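Long-range contacts in diguanylate cyclase (Pseudomonas aeruginosa, PDB 5M3C), which joins a GGDEF domain, which holds guanosine-5'-triphosphate and calcium, to an EAL domain that carries a second calcium site of its own: residues Glu179-Arg184 against Trp215-Phe220; Leu191-Gln196 against Glu247-Gln252; Gly236-Leu241 against Asn269-Gln274. One frame throughout, in Å; residues are numbered along the deposited sequence.

Contact 1: Glu179-Arg184 against Trp215-Phe220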
loop_
_atom_site.group_PDB
_atom_site.type_symbol
_atom_site.label_atom_id
_atom_site.label_comp_id
_atom_site.label_asym_id
_atom_site.label_seq_id
_atom_site.Cartn_x
_atom_site.Cartn_y
_atom_site.Cartn_z
ATOM N N GLU B 179 -10.555 27.784 -6.149
ATOM C CA GLU B 179 -10.988 27.498 -4.790
ATOM C C GLU B 179 -12.205 28.351 -4.456
ATOM O O GLU B 179 -13.236 27.829 -4.033
ATOM C CB GLU B 179 -9.872 27.752 -3.777
ATOM C CG GLU B 179 -10.335 27.609 -2.335
ATOM C CD GLU B 179 -9.208 27.737 -1.327
ATOM O OE1 GLU B 179 -9.486 27.620 -0.115
ATOM O OE2 GLU B 179 -8.048 27.955 -1.736
ATOM N N THR B 180 -12.086 29.661 -4.659
ATOM C CA THR B 180 -13.175 30.581 -4.333
ATOM C C THR B 180 -14.418 30.221 -5.125
ATOM O O THR B 180 -15.532 30.206 -4.593
ATOM C CB THR B 180 -12.810 32.046 -4.641
ATOM O OG1 THR B 180 -12.182 32.125 -5.925
ATOM C CG2 THR B 180 -11.868 32.600 -3.592
ATOM N N GLU B 181 -14.218 29.924 -6.402
ATOM C CA GLU B 181 -15.325 29.579 -7.275
ATOM C C GLU B 181 -15.998 28.288 -6.830
ATOM O O GLU B 181 -17.223 28.185 -6.855
ATOM C CB GLU B 181 -14.855 29.473 -8.724
ATOM C CG GLU B 181 -14.542 30.819 -9.361
ATOM C CD GLU B 181 -15.593 31.872 -9.053
ATOM O OE1 GLU B 181 -15.517 32.501 -7.977
ATOM O OE2 GLU B 181 -16.494 32.077 -9.890
ATOM N N LEU B 182 -15.206 27.307 -6.416
ATOM C CA LEU B 182 -15.770 26.065 -5.903
ATOM C C LEU B 182 -16.553 26.364 -4.635
ATOM O O LEU B 182 -17.696 25.926 -4.479
ATOM C CB LEU B 182 -14.674 25.035 -5.617
ATOM C CG LEU B 182 -15.151 23.661 -5.130
ATOM C CD1 LEU B 182 -16.104 23.011 -6.123
ATOM C CD2 LEU B 182 -13.965 22.747 -4.869
ATOM N N ARG B 183 -15.935 27.128 -3.741
ATOM C CA ARG B 183 -16.563 27.489 -2.476
ATOM C C ARG B 183 -17.909 28.163 -2.727
ATOM O O ARG B 183 -18.891 27.884 -2.039
ATOM C CB ARG B 183 -15.646 28.412 -1.661
ATOM C CG ARG B 183 -15.633 28.107 -0.169
ATOM C CD ARG B 183 -14.598 28.932 0.582
ATOM N NE ARG B 183 -13.270 28.316 0.571
ATOM C CZ ARG B 183 -12.876 27.358 1.409
ATOM N NH1 ARG B 183 -11.645 26.864 1.325
ATOM N NH2 ARG B 183 -13.710 26.888 2.331
ATOM N N ARG B 184 -17.949 29.045 -3.723
ATOM C CA ARG B 184 -19.184 29.734 -4.094
ATOM C C ARG B 184 -20.203 28.783 -4.706
ATOM O O ARG B 184 -21.356 28.732 -4.276
ATOM C CB ARG B 184 -18.881 30.855 -5.082
ATOM C CG ARG B 184 -18.192 32.045 -4.443
ATOM C CD ARG B 184 -17.819 33.102 -5.464
ATOM N NE ARG B 184 -17.961 34.437 -4.897
ATOM C CZ ARG B 184 -19.065 35.174 -4.990
ATOM N NH1 ARG B 184 -20.127 34.717 -5.644
ATOM N NH2 ARG B 184 -19.106 36.377 -4.435
ATOM N N TRP B 215 -19.268 20.374 -13.236
ATOM C CA TRP B 215 -19.088 21.774 -12.885
ATOM C C TRP B 215 -18.719 22.586 -14.115
ATOM O O TRP B 215 -17.618 22.453 -14.643
ATOM C CB TRP B 215 -18.010 21.919 -11.803
ATOM C CG TRP B 215 -17.809 23.333 -11.313
ATOM C CD1 TRP B 215 -18.707 24.358 -11.373
ATOM C CD2 TRP B 215 -16.645 23.860 -10.664
ATOM N NE1 TRP B 215 -18.170 25.493 -10.816
ATOM C CE2 TRP B 215 -16.906 25.213 -10.371
ATOM C CE3 TRP B 215 -15.405 23.321 -10.307
ATOM C CZ2 TRP B 215 -15.976 26.033 -9.736
ATOM C CZ3 TRP B 215 -14.482 24.138 -9.677
ATOM C CH2 TRP B 215 -14.773 25.479 -9.400
ATOM N N TYR B 216 -19.650 23.415 -14.577
ATOM C CA TYR B 216 -19.368 24.343 -15.663
ATOM C C TYR B 216 -19.212 25.755 -15.126
ATOM O O TYR B 216 -20.018 26.214 -14.315
ATOM C CB TYR B 216 -20.476 24.331 -16.715
ATOM C CG TYR B 216 -20.294 25.404 -17.770
ATOM C CD1 TYR B 216 -19.421 25.216 -18.840
ATOM C CD2 TYR B 216 -20.976 26.612 -17.691
ATOM C CE1 TYR B 216 -19.240 26.194 -19.802
ATOM C CE2 TYR B 216 -20.803 27.596 -18.651
ATOM C CZ TYR B 216 -19.932 27.381 -19.704
ATOM O OH TYR B 216 -19.752 28.353 -20.663
ATOM N N HIS B 217 -18.170 26.442 -15.584
ATOM C CA HIS B 217 -17.974 27.845 -15.249
ATOM C C HIS B 217 -17.646 28.617 -16.521
ATOM O O HIS B 217 -16.676 28.299 -17.207
ATOM C CB HIS B 217 -16.851 28.011 -14.225
ATOM C CG HIS B 217 -16.863 29.337 -13.533
ATOM N ND1 HIS B 217 -16.645 30.524 -14.197
ATOM C CD2 HIS B 217 -17.069 29.664 -12.237
ATOM C CE1 HIS B 217 -16.717 31.526 -13.340
ATOM N NE2 HIS B 217 -16.973 31.031 -12.143
ATOM N N PRO B 218 -18.447 29.645 -16.832
ATOM C CA PRO B 218 -18.309 30.387 -18.087
ATOM C C PRO B 218 -16.876 30.838 -18.358
ATOM O O PRO B 218 -16.394 30.734 -19.487
ATOM C CB PRO B 218 -19.209 31.610 -17.877
ATOM C CG PRO B 218 -20.169 31.216 -16.809
ATOM C CD PRO B 218 -19.442 30.248 -15.930
ATOM N N LEU B 219 -16.213 31.339 -17.323
ATOM C CA LEU B 219 -14.849 31.830 -17.442
ATOM C C LEU B 219 -13.861 30.699 -17.704
ATOM O O LEU B 219 -12.862 30.893 -18.391
ATOM C CB LEU B 219 -14.452 32.586 -16.169
ATOM C CG LEU B 219 -13.104 33.316 -16.174
ATOM C CD1 LEU B 219 -13.053 34.370 -17.268
ATOM C CD2 LEU B 219 -12.838 33.956 -14.822
ATOM N N PHE B 220 -14.144 29.517 -17.165
ATOM C CA PHE B 220 -13.202 28.402 -17.243
ATOM C C PHE B 220 -13.717 27.241 -18.084
ATOM O O PHE B 220 -12.969 26.314 -18.394
ATOM C CB PHE B 220 -12.877 27.895 -15.838
ATOM C CG PHE B 220 -12.292 28.942 -14.939
ATOM C CD1 PHE B 220 -10.962 29.309 -15.054
ATOM C CD2 PHE B 220 -13.071 29.561 -13.980
ATOM C CE1 PHE B 220 -10.420 30.274 -14.230
ATOM C CE2 PHE B 220 -12.536 30.527 -13.152
ATOM C CZ PHE B 220 -11.208 30.884 -13.276
#
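Glu181 puts CG beside its own backbone N and anti to the carbonyl carbon, then bends at chi2 (-44°), which swings its carboxylate out toward the imidazole of His217. That ring is brought in by a different setting at chi1, CG lying anti to the backbone N, and Trp215 and Leu182 share this setting. The polar link is a His-carboxylate hydrogen bond: His217 NE2 gives its N-H to Glu181 OE2 at 2.5 Å, with an N-H...O angle of 150°. OE2 receives it on the anti lone pair, close to the imidazole plane, although the carboxylate and ring planes stand 65° apart. On the other side of the ring, His217 ND1 accepts the backbone N-H of Leu219 at 3.3 Å, in the ring plane. The imidazole is thus fixed in rotation by a bond at each nitrogen, consistent with a neutral, NE2-protonated ring whose N-H the carboxylate probably polarises.

Beside this polar pair the contact is apolar. Leu182 CD1 lies over one face of Trp215, 4.3 Å from the centroid of the six-membered ring, a CH-pi contact. Leu182 CB also meets CH2 of that ring at 3.8 Å, while Glu181 CB approaches Trp215 CZ2 at the ring edge.

In the EAL domain this pins helix 168-187 to the end of strand 206-217. Leu182 also packs on Leu231 and Ala232 of helix 225-234, Trp215 reaches Ile223, and Phe220 touches Leu178, one turn earlier on helix 168-187.

Contact 2: Leu191-Gln196 against Glu247-Gln252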
loop_
_atom_site.group_PDB
_atom_site.type_symbol
_atom_site.label_atom_id
_atom_site.label_comp_id
_atom_site.label_asym_id
_atom_site.label_seq_id
_atom_site.Cartn_x
_atom_site.Cartn_y
_atom_site.Cartn_z
ATOM N N LEU B 191 -23.324 23.637 -8.787
ATOM C CA LEU B 191 -22.887 22.381 -9.377
ATOM C C LEU B 191 -24.116 21.673 -9.939
ATOM O O LEU B 191 -25.248 22.056 -9.642
ATOM C CB LEU B 191 -22.189 21.502 -8.337
ATOM C CG LEU B 191 -20.930 22.103 -7.709
ATOM C CD1 LEU B 191 -20.344 21.156 -6.675
ATOM C CD2 LEU B 191 -19.895 22.437 -8.773
ATOM N N GLN B 192 -23.894 20.657 -10.765
ATOM C CA GLN B 192 -24.991 19.916 -11.374
ATOM C C GLN B 192 -24.670 18.427 -11.420
ATOM O O GLN B 192 -23.528 18.037 -11.648
ATOM C CB GLN B 192 -25.267 20.436 -12.787
ATOM N N LEU B 193 -25.684 17.598 -11.193
ATOM C CA LEU B 193 -25.525 16.155 -11.301
ATOM C C LEU B 193 -25.953 15.685 -12.688
ATOM O O LEU B 193 -26.986 16.113 -13.208
ATOM C CB LEU B 193 -26.353 15.436 -10.231
ATOM C CG LEU B 193 -25.938 15.652 -8.773
ATOM C CD1 LEU B 193 -26.980 15.092 -7.815
ATOM C CD2 LEU B 193 -24.579 15.026 -8.507
ATOM N N TYR B 194 -25.139 14.822 -13.289
ATOM C CA TYR B 194 -25.492 14.156 -14.539
ATOM C C TYR B 194 -25.800 12.697 -14.237
ATOM O O TYR B 194 -25.345 12.160 -13.231
ATOM C CB TYR B 194 -24.347 14.261 -15.545
ATOM C CG TYR B 194 -24.410 15.491 -16.417
ATOM C CD1 TYR B 194 -24.727 16.734 -15.884
ATOM C CD2 TYR B 194 -24.138 15.413 -17.777
ATOM C CE1 TYR B 194 -24.783 17.862 -16.683
ATOM C CE2 TYR B 194 -24.188 16.534 -18.582
ATOM C CZ TYR B 194 -24.511 17.753 -18.032
ATOM O OH TYR B 194 -24.561 18.866 -18.839
ATOM N N TYR B 195 -26.580 12.053 -15.097
ATOM C CA TYR B 195 -27.017 10.690 -14.831
ATOM C C TYR B 195 -26.741 9.765 -16.007
ATOM O O TYR B 195 -27.110 10.050 -17.142
ATOM C CB TYR B 195 -28.498 10.678 -14.448
ATOM C CG TYR B 195 -28.771 11.508 -13.215
ATOM C CD1 TYR B 195 -28.971 12.879 -13.308
ATOM C CD2 TYR B 195 -28.798 10.929 -11.954
ATOM C CE1 TYR B 195 -29.204 13.648 -12.182
ATOM C CE2 TYR B 195 -29.032 11.689 -10.823
ATOM C CZ TYR B 195 -29.234 13.048 -10.942
ATOM O OH TYR B 195 -29.467 13.808 -9.821
ATOM N N GLN B 196 -26.064 8.659 -15.716
ATOM C CA GLN B 196 -25.727 7.674 -16.731
ATOM C C GLN B 196 -26.492 6.387 -16.470
ATOM O O GLN B 196 -26.510 5.893 -15.342
ATOM C CB GLN B 196 -24.226 7.396 -16.721
ATOM C CG GLN B 196 -23.765 6.473 -17.832
ATOM C CD GLN B 196 -22.290 6.632 -18.136
ATOM O OE1 GLN B 196 -21.459 6.663 -17.229
ATOM N NE2 GLN B 196 -21.958 6.739 -19.417
ATOM N N GLU B 247 -26.999 14.516 -0.874
ATOM C CA GLU B 247 -28.328 15.094 -0.690
ATOM C C GLU B 247 -29.052 15.266 -2.021
ATOM O O GLU B 247 -30.214 14.874 -2.168
ATOM C CB GLU B 247 -28.225 16.446 0.017
ATOM C CG GLU B 247 -29.571 17.069 0.358
ATOM C CD GLU B 247 -29.444 18.361 1.146
ATOM O OE1 GLU B 247 -30.474 18.849 1.658
ATOM O OE2 GLU B 247 -28.316 18.888 1.254
ATOM N N HIS B 248 -28.358 15.851 -2.988
ATOM C CA HIS B 248 -28.943 16.103 -4.299
ATOM C C HIS B 248 -29.183 14.804 -5.058
ATOM O O HIS B 248 -30.162 14.683 -5.797
ATOM C CB HIS B 248 -28.046 17.035 -5.108
ATOM C CG HIS B 248 -28.102 18.460 -4.656
ATOM N ND1 HIS B 248 -28.841 19.418 -5.315
ATOM C CD2 HIS B 248 -27.527 19.085 -3.604
ATOM C CE1 HIS B 248 -28.711 20.576 -4.693
ATOM N NE2 HIS B 248 -27.919 20.401 -3.650
ATOM N N ALA B 249 -28.290 13.836 -4.871
ATOM C CA ALA B 249 -28.453 12.525 -5.488
ATOM C C ALA B 249 -29.712 11.864 -4.954
ATOM O O ALA B 249 -30.469 11.252 -5.707
ATOM C CB ALA B 249 -27.243 11.650 -5.214
ATOM N N CYS B 250 -29.928 11.992 -3.648
ATOM C CA CYS B 250 -31.125 11.453 -3.015
ATOM C C CYS B 250 -32.363 12.189 -3.514
ATOM O O CYS B 250 -33.251 11.587 -4.121
ATOM C CB CYS B 250 -31.024 11.558 -1.492
ATOM S SG CYS B 250 -29.759 10.491 -0.768
ATOM N N GLN B 251 -32.409 13.495 -3.266
ATOM C CA GLN B 251 -33.548 14.306 -3.686
ATOM C C GLN B 251 -34.079 13.852 -5.040
ATOM O O GLN B 251 -35.237 13.442 -5.170
ATOM C CB GLN B 251 -33.149 15.778 -3.769
ATOM C CG GLN B 251 -32.976 16.455 -2.421
ATOM C CD GLN B 251 -32.508 17.890 -2.550
ATOM O OE1 GLN B 251 -32.378 18.418 -3.657
ATOM N NE2 GLN B 251 -32.248 18.531 -1.417
ATOM N N GLN B 252 -33.215 13.925 -6.046
ATOM C CA GLN B 252 -33.593 13.591 -7.410
ATOM C C GLN B 252 -34.244 12.212 -7.490
ATOM O O GLN B 252 -35.308 12.051 -8.092
ATOM C CB GLN B 252 -32.363 13.646 -8.318
ATOM C CG GLN B 252 -32.671 13.460 -9.794
ATOM C CD GLN B 252 -33.699 14.451 -10.303
ATOM O OE1 GLN B 252 -34.890 14.328 -10.018
ATOM N NE2 GLN B 252 -33.245 15.434 -11.069
#
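Strand-on-helix packing of the EAL domain's TIM-barrel-like fold is carried here by Leu193, Tyr195 and Gln252. Strand 192-200 runs antiparallel to both of its neighbours in the sheet, and the axes of 192-196 and 247-252 approach to 9.6 Å at 55°. Leu193 and Tyr195, two residues apart, both turn their CB toward the helix, and each has CG beside its backbone N and anti to the carbonyl carbon. Leu193 touches with one branch: CD1 sits 3.5 Å from His248 CB and equally close to Ala249 N, so the methyl rests on the helix backbone. Tyr195 reaches one turn further along to Gln252 with its tip. No hydrogen bond crosses between the segments, so the contact rests on shape and apolar surface. Around it, Trp256 meets the Tyr195 ring edge-to-face, Trp244 stacks on His248 and touches Leu193, and Gln196 is backbone-hydrogen-bonded to Glu210, a calcium ligand. Gln252, with CG anti to its backbone N and a bend at chi2 (55°), lays its aliphatic part against the phenol: CG is 3.2 Å and CB 3.3 Å from Tyr195 OH, and the amide plane is turned 72° from the ring.

Contact 3: Gly236-Leu241 against Asn269-Gln274. With CA (calcium ion), chain H.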
loop_
_atom_site.group_PDB
_atom_site.type_symbol
_atom_site.label_atom_id
_atom_site.label_comp_id
_atom_site.label_asym_id
_atom_site.label_seq_id
_atom_site.Cartn_x
_atom_site.Cartn_y
_atom_site.Cartn_z
ATOM N N GLY B 236 -9.772 21.363 1.410
ATOM C CA GLY B 236 -10.778 20.933 2.382
ATOM C C GLY B 236 -12.208 21.286 2.022
ATOM O O GLY B 236 -12.912 21.926 2.802
ATOM N N LEU B 237 -12.643 20.864 0.840
ATOM C CA LEU B 237 -14.016 21.086 0.402
ATOM C C LEU B 237 -14.691 19.781 0.004
ATOM O O LEU B 237 -15.845 19.781 -0.423
ATOM C CB LEU B 237 -14.047 22.066 -0.772
ATOM C CG LEU B 237 -13.684 23.510 -0.422
ATOM C CD1 LEU B 237 -13.612 24.371 -1.674
ATOM C CD2 LEU B 237 -14.680 24.094 0.569
ATOM N N ILE B 238 -13.976 18.671 0.161
ATOM C CA ILE B 238 -14.481 17.367 -0.257
ATOM C C ILE B 238 -15.665 16.921 0.601
ATOM O O ILE B 238 -16.624 16.348 0.088
ATOM C CB ILE B 238 -13.372 16.291 -0.227
ATOM C CG1 ILE B 238 -13.855 15.001 -0.896
ATOM C CG2 ILE B 238 -12.925 16.007 1.201
ATOM C CD1 ILE B 238 -14.131 15.139 -2.377
ATOM N N LEU B 239 -15.601 17.188 1.903
ATOM C CA LEU B 239 -16.697 16.823 2.795
ATOM C C LEU B 239 -17.960 17.608 2.436
ATOM O O LEU B 239 -19.025 17.016 2.267
ATOM C CB LEU B 239 -16.307 17.033 4.262
ATOM C CG LEU B 239 -15.172 16.137 4.772
ATOM C CD1 LEU B 239 -14.894 16.402 6.244
ATOM C CD2 LEU B 239 -15.487 14.666 4.546
ATOM N N PRO B 240 -17.843 18.941 2.304
ATOM C CA PRO B 240 -18.966 19.744 1.816
ATOM C C PRO B 240 -19.449 19.289 0.437
ATOM O O PRO B 240 -20.653 19.284 0.169
ATOM C CB PRO B 240 -18.380 21.156 1.729
ATOM C CG PRO B 240 -17.241 21.167 2.683
ATOM C CD PRO B 240 -16.689 19.774 2.687
ATOM N N LEU B 241 -18.510 18.914 -0.427
ATOM C CA LEU B 241 -18.840 18.456 -1.771
ATOM C C LEU B 241 -19.636 17.159 -1.723
ATOM O O LEU B 241 -20.700 17.049 -2.332
ATOM C CB LEU B 241 -17.565 18.249 -2.590
ATOM C CG LEU B 241 -17.743 17.777 -4.036
ATOM C CD1 LEU B 241 -18.504 18.804 -4.858
ATOM C CD2 LEU B 241 -16.393 17.488 -4.673
ATOM N N ASN B 269 -20.525 7.945 -6.172
ATOM C CA ASN B 269 -19.175 7.754 -5.658
ATOM C C ASN B 269 -19.044 8.385 -4.278
ATOM O O ASN B 269 -19.546 9.481 -4.032
ATOM C CB ASN B 269 -18.144 8.359 -6.608
ATOM C CG ASN B 269 -18.050 7.607 -7.922
ATOM O OD1 ASN B 269 -17.973 6.379 -7.946
ATOM N ND2 ASN B 269 -18.047 8.345 -9.026
ATOM N N LEU B 270 -18.364 7.681 -3.382
ATOM C CA LEU B 270 -18.151 8.160 -2.027
ATOM C C LEU B 270 -16.663 8.373 -1.788
ATOM O O LEU B 270 -15.917 7.418 -1.592
ATOM C CB LEU B 270 -18.706 7.153 -1.020
ATOM C CG LEU B 270 -18.911 7.664 0.404
ATOM C CD1 LEU B 270 -20.024 8.698 0.444
ATOM C CD2 LEU B 270 -19.225 6.504 1.335
ATOM N N ALA B 271 -16.238 9.633 -1.816
ATOM C CA ALA B 271 -14.844 9.984 -1.566
ATOM C C ALA B 271 -14.342 9.319 -0.291
ATOM O O ALA B 271 -15.110 9.082 0.640
ATOM C CB ALA B 271 -14.690 11.493 -1.466
ATOM N N GLY B 272 -13.049 9.018 -0.254
ATOM C CA GLY B 272 -12.455 8.334 0.891
ATOM C C GLY B 272 -12.750 9.012 2.217
ATOM O O GLY B 272 -13.103 8.354 3.195
ATOM N N ALA B 273 -12.614 10.335 2.244
ATOM C CA ALA B 273 -12.755 11.098 3.479
ATOM C C ALA B 273 -14.182 11.066 4.024
ATOM O O ALA B 273 -14.383 11.095 5.239
ATOM C CB ALA B 273 -12.304 12.534 3.265
ATOM N N GLN B 274 -15.168 11.005 3.132
ATOM C CA GLN B 274 -16.567 10.920 3.549
ATOM C C GLN B 274 -16.786 9.715 4.451
ATOM O O GLN B 274 -17.626 9.748 5.349
ATOM C CB GLN B 274 -17.495 10.805 2.343
ATOM C CG GLN B 274 -17.553 12.041 1.468
ATOM C CD GLN B 274 -18.605 11.922 0.384
ATOM O OE1 GLN B 274 -18.286 11.854 -0.803
ATOM N NE2 GLN B 274 -19.868 11.882 0.789
HETATM CA CA CA H . -18.193 5.426 -10.372
#
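Two alanines and two branched side chains carry most of this contact, and the torsions of the branched pair decide which branch goes where. Ile238 holds CG1 anti to its backbone N (chi1 -170°), which leaves CG2 in the crowded position between the backbone N and the carbonyl carbon. CG1 meets Ala271 CB at 3.7 Å with CD1 almost as near to the same methyl, whereas CG2 faces Ala273 CB at 4.1 Å. Leu239 takes the other common setting, CG beside the backbone N (chi1 -65°). Although its CB is not directed at the partner segment, its CD2 reaches the Ala273 backbone, 3.8 Å from the carbonyl O, rests on the Gln274 backbone N, and lies 4.0 Å from Ala273 CB. Ile238 CG2 and Leu239 CD2 thus meet the Ala273 methyl side by side.

No hydrogen bond joins the two segments; the polar fixing is internal to 269-274. The Gln274 side chain, extended at chi2, reaches back along the segment so that OE1 accepts the N-H of Ala271 at 3.2 Å, with the donor 44° out of the carbonyl plane. This bond ties the turn after Leu270 to the weakly bonded helix that follows.

At the other end of this segment Asn269, with CG beside its backbone N, aims OD1 at the calcium ion, 2.6 Å away. Glu210, Glu301 and Asp331 complete the protein ligands of that metal, at the strand ends of the EAL-domain barrel, so the contact joins the start of helix 238-259 to the loop after a calcium ligand.

Leu237, at the N-cap position of helix 238-259, packs on Leu182 of helix 168-187 and Ala232 of helix 225-234. Ile238 also touches Ile229 of helix 225-234, while Leu270 lies against Leu246 of helix 238-259.

Contacts 1 and 2 are partly buried and reach the same sheet through neighbouring strands, 206-217 and 192-200; contact 3 is a surface contact. Helix 238-259 serves both contact 2, through its middle, and contact 3, through its first turn. Leu191 connects the three regions, packing with CD2 on Trp215 CG of contact 1 and with CD1 on Leu241 CD1 of contact 3, while Leu182 and Arg183 of contact 1 touch Leu237. Their chemistry differs: across contact 1 a His-carboxylate hydrogen bond adjoins an aromatic packing surface, whereas contacts 2 and 3 join their segments without hydrogen bonds. Contact 3 alone includes a calcium ligand.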